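Local coordinates for centrosome-associated zinc finger protein CP190 (Drosophila melanogaster, PDB 6ER1) that organises chromatin domains and insulator boundaries when recruited by insulator DNA-binding proteins, and homodimerises through the N-terminal BTB domain, at the interface of chains A and B. Residues are numbered along the deposited sequence; one frame, centred on the assembly and turned at random. Chains: chain A/B, Centrosome-associated zinc finger protein CP190.

The interface of chains A and B. Residues chain A 57, 92-93, 96, 119, 123; chain B 14, 17, 20.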
# COMPACT_ATOMS: atom_id res chain seq x y z
N CYS A 57 6.51 8.51 -0.48
CA CYS A 57 7.55 9.39 0.12
C CYS A 57 8.43 10.11 -0.85
O CYS A 57 9.08 11.14 -0.48
CB CYS A 57 8.47 8.62 1.07
SG CYS A 57 7.65 8.14 2.59
N PHE A 92 12.01 3.02 7.04
CA PHE A 92 11.30 4.27 7.39
C PHE A 92 10.03 4.41 6.55
O PHE A 92 8.95 4.73 7.11
CB PHE A 92 12.19 5.49 7.22
CG PHE A 92 11.48 6.79 7.32
CD1 PHE A 92 11.01 7.30 8.49
CD2 PHE A 92 11.17 7.43 6.15
CE1 PHE A 92 10.28 8.47 8.52
CE2 PHE A 92 10.45 8.61 6.17
CZ PHE A 92 10.03 9.14 7.36
N MET A 93 10.13 4.15 5.25
CA MET A 93 8.91 4.32 4.41
C MET A 93 7.79 3.41 4.84
O MET A 93 6.59 3.79 4.77
CB MET A 93 9.23 4.07 2.96
CG MET A 93 10.15 5.06 2.37
SD MET A 93 10.76 4.43 0.79
CE MET A 93 11.22 5.83 0.07
N GLY A 96 7.48 4.76 9.48
CA GLY A 96 7.64 6.06 10.08
C GLY A 96 8.77 6.25 11.05
O GLY A 96 8.95 7.36 11.55
N VAL A 119 9.65 14.28 3.54
CA VAL A 119 9.21 13.83 4.85
C VAL A 119 10.42 13.36 5.72
O VAL A 119 10.42 13.55 6.91
CB VAL A 119 8.12 12.75 4.78
CG1 VAL A 119 8.58 11.48 4.13
CG2 VAL A 119 7.42 12.52 6.11
N LEU A 123 12.18 15.09 9.17
CA LEU A 123 12.50 14.29 10.35
C LEU A 123 13.98 14.47 10.80
O LEU A 123 14.25 14.68 11.99
CB LEU A 123 12.18 12.84 10.06
CG LEU A 123 12.50 11.87 11.20
CD1 LEU A 123 11.76 12.23 12.49
CD2 LEU A 123 12.22 10.45 10.78
N VAL B 14 8.33 9.84 12.78
CA VAL B 14 7.24 10.73 12.42
C VAL B 14 5.97 10.13 13.05
O VAL B 14 5.62 8.98 12.79
CB VAL B 14 7.07 10.81 10.88
CG1 VAL B 14 5.82 11.61 10.47
CG2 VAL B 14 8.30 11.41 10.25
N TRP B 17 2.11 7.85 11.39
CA TRP B 17 2.53 7.44 10.05
C TRP B 17 1.40 6.85 9.22
O TRP B 17 1.33 7.06 8.00
CB TRP B 17 3.69 6.42 10.13
CG TRP B 17 4.36 6.21 8.82
CD1 TRP B 17 4.44 5.08 8.10
CD2 TRP B 17 5.08 7.20 8.09
NE1 TRP B 17 5.13 5.30 6.93
CE2 TRP B 17 5.56 6.59 6.92
CE3 TRP B 17 5.41 8.54 8.33
CZ2 TRP B 17 6.36 7.26 6.01
CZ3 TRP B 17 6.21 9.19 7.44
CH2 TRP B 17 6.66 8.56 6.28
N PHE B 20 -0.55 9.63 7.58
CA PHE B 20 0.27 10.12 6.44
C PHE B 20 0.14 9.19 5.22
O PHE B 20 -0.13 9.63 4.11
CB PHE B 20 1.73 10.29 6.89
CG PHE B 20 2.71 10.52 5.75
CD1 PHE B 20 2.91 11.78 5.23
CD2 PHE B 20 3.38 9.46 5.16
CE1 PHE B 20 3.77 11.99 4.17
CE2 PHE B 20 4.22 9.65 4.07
CZ PHE B 20 4.43 10.92 3.59
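In B:Trp17, CG anti to the backbone N (chi1 -167°) carries the indole out to chain A; A:Phe92, with CG also anti to N (169°), brings its ring tip to meet it at about a right angle. The six-membered ring of B:Trp17 points into chain A. The A:Phe92 tip comes down over the indole rim on the face that A:Gly96 CA covers, with CZ 3.6 Å from CH2. A:Cys57 SG touches the same rim, 3.8 Å from CZ2 of the indole. A:Val119 brings its methyl CG2 to the indole edge, 3.8 Å from CZ3. A:Gly96 CA lies 3.9 Å from the centroid of the six-membered ring. B:Phe20 CD2 backs the opposite face from within chain B. The indole N-H of B:Trp17 is also used: NE1 donates to the backbone O of A:Met93 at 3.0 Å. This oxygen lies near the ring plane, but NE1 stands well above the carbonyl plane. An alanine in place of B:Trp17 would probably open a gap between A:Phe92, A:Cys57 and A:Val119 and leave the A:Met93 carbonyl without its indole partner. Beside the indole, the backbone N of B:Val14 donates to A:Gly96 O at 2.8 Å. B:Val14 CG2 meets the edge of A:Phe92 at CE1, 3.9 Å away, and A:Leu123 flanks that methyl. The patch belongs to the two-fold BTB homodimer interface. The start of B helix 17-31 and the residue just after B strand 9-13 pack against A helices 51-57, 83-95 and 118-124 and the turn at A:Gly96 before strand 97-101.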